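PDB 5YH1: member of s1p family of ribosomal proteins from Pyrococcus furiosus, which probably acts as an exonuclease on nucleic acids, as RecJ-like DHH family members do, and binds manganese in the DHH-domain fragment described here. Local coordinates for residues L28-L34 against E235-Y239; D65-Y69 against A257-D261; Y194-T198 against D229-E235. All coordinates share one frame. Residues are numbered along the deposited sequence.

Interaction 1: L28-L34 against E235-Y239; sequences LVKSEVL and EFYQY
Val29 lays CG1 over one face of the Tyr239 ring, a CH-pi contact with 3.6 Å from that methyl to the ring centroid, 14° off the ring normal. Val29 to Ser31 are extended and run into the first turn of helix 32-53, while 235-239 is regular helix, part of 234-245. The two backbones come closest at Val29 and Gln238, whose CA atoms lie 6.1 Å apart. Gln238 (chi1 m, chi2 t) reads the backbone of Lys30 with both ends of its amide: Lys30 N donates to Gln238 OE1 at 2.8 Å, and Gln238 NE2 donates to Lys30 O at 3.0 Å. Ser31 (chi1 t) is the N-cap of helix 32-53. Its OG accepts from Leu34 N at 3.1 Å and donates to Glu235 OE1 at 2.6 Å; OE2 of Glu235 is hydrogen-bonded to Tyr194 OH. Leu28 CB sits 3.9 Å from Tyr239 CE1, and Leu34 CD1 lies 3.7 Å from Tyr239 OH, a hydroxyl hydrogen-bonded to Glu205 of helix 199-210. The loop entering helix 32-53 is thus docked on the side of helix 234-245, with the side chain of Tyr239 about 13 Å from the manganese ion. Side-chain amide and carboxylate meet backbone groups and a capping hydroxyl, so the loop is held in a defined extended path by directional polar bonds beside a small apolar patch.

Interaction 2: D65-Y69 against A257-D261; sequences DTDGY and AEVID. With MN (manganese (II) ion), chain F.
Asp65 is the N-cap of helix 66-86: with chi1 p, its OD1 accepts from Gly68 N at 3.0 Å, while OD2 takes a hydrogen bond at 2.7 Å from a manganese-bound water. Thr66, in the first turn, points at helix 250-267. Its OG1 (chi1 m) donates to Asp261 OD1 at 2.9 Å and lies 3.0 Å from Ala257 O and 3.6 Å from Ile260 CB; Thr66 N adds a weak bond to Asp261 OD1 at 3.0 Å. The CA pairs Asp65-Asp261 and Thr66-Ala257 are both 5.8 Å apart. Asp67 turns away and binds the metal through OD2 at 2.1 Å, in a site completed by Asp137, His163, Asp229 and two waters. Tyr69 CB meets Ile260 CG2 at 4.4 Å. The Asp65-Thr66-Asp67 run is consistent with the Asp-x-Asp metal-site motif near the start of RecJ-family DHH domains, distinct from Asp-His-His. Helix 66-86 follows strand 58-63 of the parallel sheet; its first turn touches both helix 250-267 and helix 221-229, with helix 276-279 beside Tyr69 and Ile260.

Interaction 3: Y194-T198 against D229-E235; sequences YYELT and DRSKAPE. With MN (manganese (II) ion), chain F.
Residues 194-197 form a type I beta turn leading to Thr198, the N-cap of helix 199-210. In the other segment, the chain leaves helix 221-229 in a Schellman motif, with Arg230 at positive phi (57°/47°), then extends at Ser231 and Ala233 before helix 234-245 begins. The CA atoms of Glu196 and Ser231 approach to 4.9 Å, those of Thr198 and Asp229 to 7.3 Å. Ser231 OG (chi1 t) donates to Glu196 O at 2.6 Å and accepts from Ala233 N at 3.1 Å, the latter an ST turn. Both connections border the manganese site of the DHH domain: Asp229 OD2 binds the ion at 2.2 Å, alongside Asp67, Asp137 and His163. Tyr195 (chi1 t) brings its hydroxyl to the waters of this site. Its OH is hydrogen-bonded to a metal-bound water at 2.7 Å and to another water at 2.6 Å, which donates to Asp229 O at 3.0 Å. Thr198 packs CG2 on Asp229 CB at 3.8 Å while its hydroxyl engages Asp67. Farther from the metal, Glu196 CG lies 3.5 Å from Ala233 CB, and Leu197 CD1 is 4.1 Å from Glu235 CG. Tyr194 OH donates a very short 2.4 Å bond to Glu235 OE2, whose partner oxygen accepts from Ser31.

Interactions 1 and 3 are neighbours, with centres 10 Å apart. They share Glu235 on helix 234-245, and Val33 packs on Leu197 and Tyr194 between them. Interaction 2 lies 15 Å from interaction 3 and 21 Å from interaction 1 between centres; two manganese-bound waters are common to interactions 2 and 3. In sequence, 28-34 and 65-69 come first, 194-198 follows, then 229-235, 235-239 and 257-261, so interactions 1 and 2 cross and interaction 3 falls within both spans. Helix 234-245 receives the loop before helix 32-53, and helix 250-267, next in the chain, packs on the first turn of the helix carrying Asp67. Interactions 2 and 3 each supply one protein ligand to the manganese site, Asp67 and Asp229.

Interaction 1: L28-L34 against E235-Y239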
ATOM      1  N   LEU A  28      -6.424  24.006 -32.741  1.00 30.74           N
ATOM      2  CA  LEU A  28      -6.447  22.940 -33.748  1.00 30.29           C
ATOM      3  C   LEU A  28      -7.800  22.802 -34.437  1.00 29.50           C
ATOM      4  O   LEU A  28      -7.898  22.174 -35.485  1.00 28.65           O
ATOM      5  CB  LEU A  28      -6.080  21.600 -33.111  1.00 30.47           C
ATOM      6  CG  LEU A  28      -4.635  21.460 -32.657  1.00 31.46           C
ATOM      7  CD1 LEU A  28      -4.486  20.235 -31.759  1.00 31.98           C
ATOM      8  CD2 LEU A  28      -3.707  21.363 -33.857  1.00 31.85           C
ATOM      9  N   VAL A  29      -8.825  23.386 -33.827  1.00 29.53           N
ATOM     10  CA  VAL A  29     -10.204  23.275 -34.276  1.00 30.01           C
ATOM     11  C   VAL A  29     -10.877  24.637 -34.121  1.00 32.26           C
ATOM     12  O   VAL A  29     -10.345  25.502 -33.418  1.00 31.62           O
ATOM     13  CB  VAL A  29     -10.983  22.263 -33.412  1.00 30.07           C
ATOM     14  CG1 VAL A  29     -10.328  20.890 -33.473  1.00 30.66           C
ATOM     15  CG2 VAL A  29     -11.074  22.738 -31.966  1.00 30.12           C
ATOM     16  N   LYS A  30     -12.048  24.809 -34.743  1.00 33.90           N
ATOM     17  CA  LYS A  30     -12.877  26.001 -34.542  1.00 35.38           C
ATOM     18  C   LYS A  30     -13.743  25.810 -33.311  1.00 33.25           C
ATOM     19  O   LYS A  30     -14.381  24.768 -33.156  1.00 31.69           O
ATOM     20  CB  LYS A  30     -13.802  26.278 -35.744  1.00 40.96           C
ATOM     21  CG  LYS A  30     -13.152  26.143 -37.117  1.00 47.30           C
ATOM     22  CD  LYS A  30     -13.587  27.260 -38.069  1.00 54.56           C
ATOM     23  CE  LYS A  30     -13.524  26.841 -39.536  1.00 56.25           C
ATOM     24  NZ  LYS A  30     -14.801  26.216 -39.990  1.00 59.20           N
ATOM     25  N   SER A  31     -13.791  26.824 -32.451  1.00 30.84           N
ATOM     26  CA  SER A  31     -14.502  26.723 -31.185  1.00 31.48           C
ATOM     27  C   SER A  31     -14.619  28.094 -30.524  1.00 33.79           C
ATOM     28  O   SER A  31     -13.610  28.704 -30.179  1.00 33.02           O
ATOM     29  CB  SER A  31     -13.743  25.787 -30.228  1.00 31.31           C
ATOM     30  OG  SER A  31     -14.330  25.780 -28.932  1.00 28.88           O
ATOM     31  N   GLU A  32     -15.845  28.565 -30.334  1.00 35.90           N
ATOM     32  CA  GLU A  32     -16.069  29.812 -29.612  1.00 38.15           C
ATOM     33  C   GLU A  32     -15.700  29.667 -28.132  1.00 35.50           C
ATOM     34  O   GLU A  32     -15.265  30.629 -27.494  1.00 32.59           O
ATOM     35  CB  GLU A  32     -17.524  30.265 -29.768  1.00 42.00           C
ATOM     36  CG  GLU A  32     -17.829  30.828 -31.151  1.00 47.73           C
ATOM     37  CD  GLU A  32     -17.095  32.135 -31.411  1.00 53.80           C
ATOM     38  OE1 GLU A  32     -17.458  33.158 -30.784  1.00 60.84           O
ATOM     39  OE2 GLU A  32     -16.148  32.137 -32.232  1.00 56.79           O
ATOM     40  N   VAL A  33     -15.867  28.462 -27.598  1.00 34.00           N
ATOM     41  CA  VAL A  33     -15.494  28.180 -26.213  1.00 33.04           C
ATOM     42  C   VAL A  33     -13.984  28.359 -26.020  1.00 31.00           C
ATOM     43  O   VAL A  33     -13.556  29.089 -25.134  1.00 30.37           O
ATOM     44  CB  VAL A  33     -15.973  26.790 -25.770  1.00 33.15           C
ATOM     45  CG1 VAL A  33     -15.457  26.456 -24.375  1.00 33.73           C
ATOM     46  CG2 VAL A  33     -17.498  26.756 -25.781  1.00 33.47           C
ATOM     47  N   LEU A  34     -13.181  27.740 -26.875  1.00 29.88           N
ATOM     48  CA  LEU A  34     -11.734  27.903 -26.782  1.00 29.10           C
ATOM     49  C   LEU A  34     -11.330  29.363 -26.948  1.00 31.53           C
ATOM     50  O   LEU A  34     -10.476  29.854 -26.197  1.00 31.04           O
ATOM     51  CB  LEU A  34     -11.009  27.047 -27.803  1.00 27.97           C
ATOM     52  CG  LEU A  34     -10.980  25.553 -27.477  1.00 28.23           C
ATOM     53  CD1 LEU A  34     -10.425  24.772 -28.650  1.00 27.58           C
ATOM     54  CD2 LEU A  34     -10.165  25.272 -26.215  1.00 28.61           C
ATOM     55  N   GLU A 235     -16.342  20.260 -31.331  1.00 26.40           N
ATOM     56  CA  GLU A 235     -14.879  20.264 -31.302  1.00 25.32           C
ATOM     57  C   GLU A 235     -14.306  18.859 -31.471  1.00 24.29           C
ATOM     58  O   GLU A 235     -13.279  18.687 -32.122  1.00 22.99           O
ATOM     59  CB  GLU A 235     -14.350  20.864 -29.987  1.00 26.25           C
ATOM     60  CG  GLU A 235     -14.600  22.360 -29.818  1.00 26.11           C
ATOM     61  CD  GLU A 235     -15.895  22.703 -29.118  1.00 26.17           C
ATOM     62  OE1 GLU A 235     -16.016  23.858 -28.681  1.00 29.21           O
ATOM     63  OE2 GLU A 235     -16.791  21.855 -28.991  1.00 25.48           O
ATOM     64  N   PHE A 236     -14.969  17.864 -30.880  1.00 24.26           N
ATOM     65  CA  PHE A 236     -14.467  16.484 -30.880  1.00 25.99           C
ATOM     66  C   PHE A 236     -14.447  15.952 -32.312  1.00 26.93           C
ATOM     67  O   PHE A 236     -13.463  15.353 -32.759  1.00 26.83           O
ATOM     68  CB  PHE A 236     -15.324  15.599 -29.956  1.00 25.78           C
ATOM     69  CG  PHE A 236     -15.056  14.117 -30.070  1.00 26.05           C
ATOM     70  CD1 PHE A 236     -13.809  13.589 -29.761  1.00 26.28           C
ATOM     71  CD2 PHE A 236     -16.073  13.242 -30.442  1.00 27.40           C
ATOM     72  CE1 PHE A 236     -13.569  12.226 -29.843  1.00 26.38           C
ATOM     73  CE2 PHE A 236     -15.842  11.866 -30.526  1.00 27.80           C
ATOM     74  CZ  PHE A 236     -14.582  11.360 -30.229  1.00 27.44           C
ATOM     75  N   TYR A 237     -15.522  16.222 -33.040  1.00 27.30           N
ATOM     76  CA  TYR A 237     -15.667  15.690 -34.391  1.00 27.68           C
ATOM     77  C   TYR A 237     -14.641  16.305 -35.329  1.00 27.07           C
ATOM     78  O   TYR A 237     -14.217  15.655 -36.267  1.00 27.21           O
ATOM     79  CB  TYR A 237     -17.118  15.832 -34.873  1.00 27.46           C
ATOM     80  CG  TYR A 237     -18.053  15.022 -33.992  1.00 27.23           C
ATOM     81  CD1 TYR A 237     -17.992  13.624 -33.980  1.00 28.40           C
ATOM     82  CD2 TYR A 237     -18.952  15.640 -33.137  1.00 27.81           C
ATOM     83  CE1 TYR A 237     -18.824  12.868 -33.158  1.00 27.63           C
ATOM     84  CE2 TYR A 237     -19.791  14.889 -32.312  1.00 28.88           C
ATOM     85  CZ  TYR A 237     -19.719  13.506 -32.331  1.00 28.52           C
ATOM     86  OH  TYR A 237     -20.549  12.762 -31.516  1.00 31.22           O
ATOM     87  N   GLN A 238     -14.183  17.522 -35.028  1.00 27.23           N
ATOM     88  CA  GLN A 238     -13.022  18.086 -35.725  1.00 26.07           C
ATOM     89  C   GLN A 238     -11.719  17.424 -35.272  1.00 26.40           C
ATOM     90  O   GLN A 238     -10.864  17.095 -36.099  1.00 26.78           O
ATOM     91  CB  GLN A 238     -12.921  19.596 -35.497  1.00 26.49           C
ATOM     92  CG  GLN A 238     -14.096  20.410 -36.036  1.00 26.41           C
ATOM     93  CD  GLN A 238     -13.987  21.878 -35.656  1.00 26.12           C
ATOM     94  OE1 GLN A 238     -13.119  22.603 -36.159  1.00 26.09           O
ATOM     95  NE2 GLN A 238     -14.854  22.324 -34.763  1.00 24.80           N
ATOM     96  N   TYR A 239     -11.546  17.265 -33.957  1.00 26.00           N
ATOM     97  CA  TYR A 239     -10.314  16.665 -33.416  1.00 25.38           C
ATOM     98  C   TYR A 239     -10.070  15.266 -34.012  1.00 25.32           C
ATOM     99  O   TYR A 239      -8.937  14.887 -34.259  1.00 25.31           O
ATOM    100  CB  TYR A 239     -10.355  16.584 -31.878  1.00 24.78           C
ATOM    101  CG  TYR A 239     -10.016  17.871 -31.143  1.00 23.71           C
ATOM    102  CD1 TYR A 239      -8.791  18.502 -31.334  1.00 23.09           C
ATOM    103  CD2 TYR A 239     -10.904  18.432 -30.229  1.00 23.95           C
ATOM    104  CE1 TYR A 239      -8.463  19.658 -30.651  1.00 23.35           C
ATOM    105  CE2 TYR A 239     -10.583  19.600 -29.536  1.00 24.00           C
ATOM    106  CZ  TYR A 239      -9.361  20.205 -29.751  1.00 24.27           C
ATOM    107  OH  TYR A 239      -9.031  21.371 -29.086  1.00 24.28           O
TER

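Interaction 2: D65-Y69 against A257-D261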
ATOM      1  N   ASP A  65      -7.714   8.376 -15.532  1.00 26.53           N
ATOM      2  CA  ASP A  65      -8.451   7.734 -16.616  1.00 25.84           C
ATOM      3  C   ASP A  65      -7.924   8.210 -17.964  1.00 25.35           C
ATOM      4  O   ASP A  65      -6.958   8.985 -18.023  1.00 25.36           O
ATOM      5  CB  ASP A  65      -9.965   7.926 -16.459  1.00 26.20           C
ATOM      6  CG  ASP A  65     -10.413   9.366 -16.608  1.00 27.90           C
ATOM      7  OD1 ASP A  65      -9.590  10.287 -16.814  1.00 30.15           O
ATOM      8  OD2 ASP A  65     -11.626   9.587 -16.479  1.00 29.95           O
ATOM      9  N   THR A  66      -8.530   7.726 -19.041  1.00 24.51           N
ATOM     10  CA  THR A  66      -8.010   7.983 -20.370  1.00 24.44           C
ATOM     11  C   THR A  66      -7.852   9.481 -20.634  1.00 22.59           C
ATOM     12  O   THR A  66      -6.788   9.920 -21.061  1.00 20.91           O
ATOM     13  CB  THR A  66      -8.874   7.301 -21.458  1.00 25.67           C
ATOM     14  OG1 THR A  66      -8.681   5.881 -21.388  1.00 27.82           O
ATOM     15  CG2 THR A  66      -8.481   7.778 -22.854  1.00 25.81           C
ATOM     16  N   ASP A  67      -8.895  10.252 -20.345  1.00 22.46           N
ATOM     17  CA  ASP A  67      -8.874  11.709 -20.578  1.00 23.67           C
ATOM     18  C   ASP A  67      -7.776  12.372 -19.741  1.00 23.64           C
ATOM     19  O   ASP A  67      -6.992  13.181 -20.249  1.00 22.93           O
ATOM     20  CB  ASP A  67     -10.252  12.299 -20.260  1.00 24.25           C
ATOM     21  CG  ASP A  67     -10.344  13.800 -20.529  1.00 24.88           C
ATOM     22  OD1 ASP A  67      -9.908  14.252 -21.607  1.00 24.67           O
ATOM     23  OD2 ASP A  67     -10.875  14.524 -19.652  1.00 24.92           O
ATOM     24  N   GLY A  68      -7.695  11.994 -18.467  1.00 23.82           N
ATOM     25  CA  GLY A  68      -6.666  12.530 -17.570  1.00 23.05           C
ATOM     26  C   GLY A  68      -5.240  12.170 -17.939  1.00 22.38           C
ATOM     27  O   GLY A  68      -4.371  13.040 -17.949  1.00 22.39           O
ATOM     28  N   TYR A  69      -4.989  10.892 -18.236  1.00 22.06           N
ATOM     29  CA  TYR A  69      -3.658  10.467 -18.673  1.00 22.07           C
ATOM     30  C   TYR A  69      -3.292  11.194 -19.957  1.00 21.85           C
ATOM     31  O   TYR A  69      -2.183  11.714 -20.104  1.00 21.24           O
ATOM     32  CB  TYR A  69      -3.581   8.941 -18.900  1.00 22.26           C
ATOM     33  CG  TYR A  69      -3.178   8.167 -17.661  1.00 22.36           C
ATOM     34  CD1 TYR A  69      -1.843   7.968 -17.349  1.00 22.50           C
ATOM     35  CD2 TYR A  69      -4.127   7.640 -16.806  1.00 23.08           C
ATOM     36  CE1 TYR A  69      -1.471   7.278 -16.202  1.00 22.93           C
ATOM     37  CE2 TYR A  69      -3.761   6.935 -15.663  1.00 23.27           C
ATOM     38  CZ  TYR A  69      -2.435   6.766 -15.367  1.00 23.05           C
ATOM     39  OH  TYR A  69      -2.068   6.073 -14.232  1.00 23.56           O
ATOM     40  N   ALA A 257      -8.505   3.645 -25.732  1.00 26.54           N
ATOM     41  CA  ALA A 257      -9.093   4.095 -24.471  1.00 26.80           C
ATOM     42  C   ALA A 257      -9.326   2.931 -23.503  1.00 26.69           C
ATOM     43  O   ALA A 257      -9.045   3.052 -22.298  1.00 25.63           O
ATOM     44  CB  ALA A 257     -10.397   4.845 -24.709  1.00 26.60           C
ATOM     45  N   GLU A 258      -9.845   1.817 -24.018  1.00 26.10           N
ATOM     46  CA  GLU A 258     -10.121   0.650 -23.172  1.00 26.09           C
ATOM     47  C   GLU A 258      -8.831   0.057 -22.625  1.00 25.20           C
ATOM     48  O   GLU A 258      -8.785  -0.377 -21.474  1.00 25.67           O
ATOM     49  CB  GLU A 258     -10.919  -0.415 -23.922  1.00 27.76           C
ATOM     50  CG  GLU A 258     -12.354  -0.000 -24.256  1.00 29.12           C
ATOM     51  CD  GLU A 258     -13.312  -0.039 -23.072  1.00 30.25           C
ATOM     52  OE1 GLU A 258     -12.931  -0.447 -21.956  1.00 30.27           O
ATOM     53  OE2 GLU A 258     -14.477   0.342 -23.264  1.00 32.28           O
ATOM     54  N   VAL A 259      -7.788   0.048 -23.447  1.00 24.47           N
ATOM     55  CA  VAL A 259      -6.479  -0.421 -23.015  1.00 24.14           C
ATOM     56  C   VAL A 259      -5.901   0.456 -21.901  1.00 24.39           C
ATOM     57  O   VAL A 259      -5.397  -0.065 -20.904  1.00 23.90           O
ATOM     58  CB  VAL A 259      -5.491  -0.532 -24.188  1.00 23.76           C
ATOM     59  CG1 VAL A 259      -4.071  -0.737 -23.691  1.00 24.37           C
ATOM     60  CG2 VAL A 259      -5.886  -1.686 -25.105  1.00 24.13           C
ATOM     61  N   ILE A 260      -5.983   1.773 -22.057  1.00 24.74           N
ATOM     62  CA  ILE A 260      -5.454   2.689 -21.034  1.00 25.20           C
ATOM     63  C   ILE A 260      -6.141   2.481 -19.684  1.00 25.45           C
ATOM     64  O   ILE A 260      -5.465   2.351 -18.655  1.00 24.89           O
ATOM     65  CB  ILE A 260      -5.569   4.161 -21.458  1.00 25.10           C
ATOM     66  CG1 ILE A 260      -4.599   4.446 -22.612  1.00 24.92           C
ATOM     67  CG2 ILE A 260      -5.257   5.079 -20.283  1.00 25.32           C
ATOM     68  CD1 ILE A 260      -4.883   5.735 -23.354  1.00 24.91           C
ATOM     69  N   ASP A 261      -7.471   2.438 -19.691  1.00 26.21           N
ATOM     70  CA  ASP A 261      -8.246   2.288 -18.455  1.00 27.61           C
ATOM     71  C   ASP A 261      -7.984   0.931 -17.778  1.00 27.22           C
ATOM     72  O   ASP A 261      -8.039   0.827 -16.552  1.00 25.60           O
ATOM     73  CB  ASP A 261      -9.748   2.469 -18.711  1.00 29.76           C
ATOM     74  CG  ASP A 261     -10.119   3.900 -19.127  1.00 34.22           C
ATOM     75  OD1 ASP A 261      -9.387   4.863 -18.811  1.00 38.29           O
ATOM     76  OD2 ASP A 261     -11.166   4.068 -19.773  1.00 37.51           O
TER
HETATM   77 MN    MN F 805     -12.282  14.082 -18.137  1.00 42.69          MN
HETATM   78  O   HOH W   1     -11.651  12.137 -17.417  1.00 30.46           O
HETATM   79  O   HOH W   2     -14.062  13.514 -16.927  1.00 34.42           O

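Interaction 3: Y194-T198 against D229-E235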
ATOM      1  N   TYR A 194     -20.855  22.948 -20.350  1.00 30.87           N
ATOM      2  CA  TYR A 194     -20.108  22.429 -21.505  1.00 30.10           C
ATOM      3  C   TYR A 194     -18.972  21.463 -21.115  1.00 28.96           C
ATOM      4  O   TYR A 194     -17.798  21.669 -21.453  1.00 26.65           O
ATOM      5  CB  TYR A 194     -19.590  23.583 -22.366  1.00 30.23           C
ATOM      6  CG  TYR A 194     -19.379  23.230 -23.825  1.00 30.53           C
ATOM      7  CD1 TYR A 194     -20.463  22.935 -24.656  1.00 31.42           C
ATOM      8  CD2 TYR A 194     -18.107  23.210 -24.383  1.00 30.02           C
ATOM      9  CE1 TYR A 194     -20.282  22.629 -26.001  1.00 30.88           C
ATOM     10  CE2 TYR A 194     -17.916  22.909 -25.725  1.00 31.67           C
ATOM     11  CZ  TYR A 194     -19.011  22.623 -26.534  1.00 31.43           C
ATOM     12  OH  TYR A 194     -18.824  22.320 -27.865  1.00 31.10           O
ATOM     13  N   TYR A 195     -19.360  20.389 -20.434  1.00 29.62           N
ATOM     14  CA  TYR A 195     -18.464  19.302 -20.021  1.00 30.39           C
ATOM     15  C   TYR A 195     -17.769  18.616 -21.190  1.00 30.24           C
ATOM     16  O   TYR A 195     -16.700  18.033 -21.027  1.00 29.84           O
ATOM     17  CB  TYR A 195     -19.289  18.257 -19.250  1.00 32.62           C
ATOM     18  CG  TYR A 195     -18.555  16.977 -18.894  1.00 36.39           C
ATOM     19  CD1 TYR A 195     -17.778  16.894 -17.739  1.00 37.26           C
ATOM     20  CD2 TYR A 195     -18.643  15.841 -19.706  1.00 37.05           C
ATOM     21  CE1 TYR A 195     -17.108  15.723 -17.401  1.00 38.33           C
ATOM     22  CE2 TYR A 195     -17.969  14.668 -19.379  1.00 37.28           C
ATOM     23  CZ  TYR A 195     -17.211  14.612 -18.218  1.00 38.27           C
ATOM     24  OH  TYR A 195     -16.539  13.461 -17.870  1.00 37.41           O
ATOM     25  N   GLU A 196     -18.380  18.676 -22.369  1.00 29.88           N
ATOM     26  CA  GLU A 196     -17.927  17.886 -23.503  1.00 30.03           C
ATOM     27  C   GLU A 196     -16.623  18.382 -24.125  1.00 27.28           C
ATOM     28  O   GLU A 196     -16.037  17.692 -24.945  1.00 25.96           O
ATOM     29  CB  GLU A 196     -19.027  17.778 -24.561  1.00 32.94           C
ATOM     30  CG  GLU A 196     -19.590  19.110 -25.039  1.00 35.82           C
ATOM     31  CD  GLU A 196     -20.909  19.470 -24.360  1.00 38.27           C
ATOM     32  OE1 GLU A 196     -21.899  19.673 -25.096  1.00 40.01           O
ATOM     33  OE2 GLU A 196     -20.957  19.538 -23.104  1.00 38.67           O
ATOM     34  N   LEU A 197     -16.164  19.566 -23.740  1.00 25.66           N
ATOM     35  CA  LEU A 197     -14.791  19.980 -24.057  1.00 25.28           C
ATOM     36  C   LEU A 197     -13.889  19.481 -22.921  1.00 26.17           C
ATOM     37  O   LEU A 197     -13.822  20.090 -21.840  1.00 24.58           O
ATOM     38  CB  LEU A 197     -14.701  21.498 -24.219  1.00 25.01           C
ATOM     39  CG  LEU A 197     -13.379  22.062 -24.729  1.00 25.22           C
ATOM     40  CD1 LEU A 197     -13.061  21.585 -26.135  1.00 25.46           C
ATOM     41  CD2 LEU A 197     -13.430  23.576 -24.671  1.00 26.72           C
ATOM     42  N   THR A 198     -13.200  18.370 -23.174  1.00 25.93           N
ATOM     43  CA  THR A 198     -12.574  17.584 -22.106  1.00 25.57           C
ATOM     44  C   THR A 198     -11.148  18.024 -21.785  1.00 25.10           C
ATOM     45  O   THR A 198     -10.530  18.797 -22.523  1.00 25.43           O
ATOM     46  CB  THR A 198     -12.568  16.082 -22.468  1.00 25.41           C
ATOM     47  OG1 THR A 198     -11.578  15.817 -23.466  1.00 24.95           O
ATOM     48  CG2 THR A 198     -13.932  15.659 -22.984  1.00 25.65           C
ATOM     49  N   ASP A 229     -13.705   9.962 -22.671  1.00 26.92           N
ATOM     50  CA  ASP A 229     -14.787  10.647 -21.955  1.00 27.80           C
ATOM     51  C   ASP A 229     -16.123  10.675 -22.702  1.00 28.44           C
ATOM     52  O   ASP A 229     -17.089  11.247 -22.197  1.00 26.01           O
ATOM     53  CB  ASP A 229     -14.378  12.094 -21.629  1.00 29.21           C
ATOM     54  CG  ASP A 229     -13.740  12.241 -20.253  1.00 30.75           C
ATOM     55  OD1 ASP A 229     -13.421  11.225 -19.584  1.00 31.50           O
ATOM     56  OD2 ASP A 229     -13.538  13.401 -19.848  1.00 32.98           O
ATOM     57  N   ARG A 230     -16.180  10.068 -23.890  1.00 29.62           N
ATOM     58  CA  ARG A 230     -17.422   9.973 -24.672  1.00 30.18           C
ATOM     59  C   ARG A 230     -18.025  11.344 -24.975  1.00 27.06           C
ATOM     60  O   ARG A 230     -19.216  11.565 -24.811  1.00 25.16           O
ATOM     61  CB  ARG A 230     -18.444   9.088 -23.960  1.00 32.99           C
ATOM     62  CG  ARG A 230     -17.982   7.654 -23.773  1.00 37.90           C
ATOM     63  CD  ARG A 230     -18.786   6.949 -22.696  1.00 42.26           C
ATOM     64  NE  ARG A 230     -18.418   5.534 -22.635  1.00 49.68           N
ATOM     65  CZ  ARG A 230     -19.262   4.501 -22.691  1.00 52.53           C
ATOM     66  NH1 ARG A 230     -20.581   4.675 -22.783  1.00 53.55           N
ATOM     67  NH2 ARG A 230     -18.775   3.267 -22.640  1.00 54.38           N
ATOM     68  N   SER A 231     -17.180  12.256 -25.419  1.00 26.29           N
ATOM     69  CA  SER A 231     -17.608  13.588 -25.813  1.00 27.77           C
ATOM     70  C   SER A 231     -18.400  13.533 -27.120  1.00 29.00           C
ATOM     71  O   SER A 231     -18.014  12.820 -28.052  1.00 26.76           O
ATOM     72  CB  SER A 231     -16.386  14.490 -25.999  1.00 27.50           C
ATOM     73  OG  SER A 231     -16.738  15.740 -26.558  1.00 27.25           O
ATOM     74  N   LYS A 232     -19.496  14.285 -27.169  1.00 31.36           N
ATOM     75  CA  LYS A 232     -20.242  14.526 -28.409  1.00 34.54           C
ATOM     76  C   LYS A 232     -20.129  15.999 -28.833  1.00 33.59           C
ATOM     77  O   LYS A 232     -21.053  16.538 -29.441  1.00 34.02           O
ATOM     78  CB  LYS A 232     -21.730  14.175 -28.228  1.00 37.51           C
ATOM     79  CG  LYS A 232     -22.038  12.840 -27.563  1.00 39.93           C
ATOM     80  CD  LYS A 232     -21.474  11.674 -28.352  1.00 42.41           C
ATOM     81  CE  LYS A 232     -21.812  10.358 -27.666  1.00 46.29           C
ATOM     82  NZ  LYS A 232     -20.732   9.350 -27.857  1.00 48.46           N
ATOM     83  N   ALA A 233     -19.015  16.653 -28.504  1.00 32.55           N
ATOM     84  CA  ALA A 233     -18.832  18.071 -28.824  1.00 30.84           C
ATOM     85  C   ALA A 233     -18.489  18.269 -30.300  1.00 29.52           C
ATOM     86  O   ALA A 233     -17.751  17.479 -30.867  1.00 29.35           O
ATOM     87  CB  ALA A 233     -17.725  18.672 -27.972  1.00 30.89           C
ATOM     88  N   PRO A 234     -18.982  19.355 -30.914  1.00 28.18           N
ATOM     89  CA  PRO A 234     -18.538  19.723 -32.260  1.00 28.25           C
ATOM     90  C   PRO A 234     -17.016  19.811 -32.390  1.00 27.15           C
ATOM     91  O   PRO A 234     -16.470  19.465 -33.431  1.00 25.71           O
ATOM     92  CB  PRO A 234     -19.177  21.094 -32.471  1.00 28.43           C
ATOM     93  CG  PRO A 234     -20.427  21.025 -31.678  1.00 29.28           C
ATOM     94  CD  PRO A 234     -20.079  20.218 -30.451  1.00 29.08           C
ATOM     95  N   GLU A 235     -16.342  20.260 -31.331  1.00 26.40           N
ATOM     96  CA  GLU A 235     -14.879  20.264 -31.302  1.00 25.32           C
ATOM     97  C   GLU A 235     -14.306  18.859 -31.471  1.00 24.29           C
ATOM     98  O   GLU A 235     -13.279  18.687 -32.122  1.00 22.99           O
ATOM     99  CB  GLU A 235     -14.350  20.864 -29.987  1.00 26.25           C
ATOM    100  CG  GLU A 235     -14.600  22.360 -29.818  1.00 26.11           C
ATOM    101  CD  GLU A 235     -15.895  22.703 -29.118  1.00 26.17           C
ATOM    102  OE1 GLU A 235     -16.016  23.858 -28.681  1.00 29.21           O
ATOM    103  OE2 GLU A 235     -16.791  21.855 -28.991  1.00 25.48           O
TER
HETATM  104 MN    MN F 805     -12.282  14.082 -18.137  1.00 42.69          MN
HETATM  105  O   HOH W   3     -17.439  11.409 -19.248  1.00 41.84           O
HETATM  106  O   HOH W   2     -14.062  13.514 -16.927  1.00 34.42           O
HETATM  107  O   HOH W   1     -11.651  12.137 -17.417  1.00 30.46           O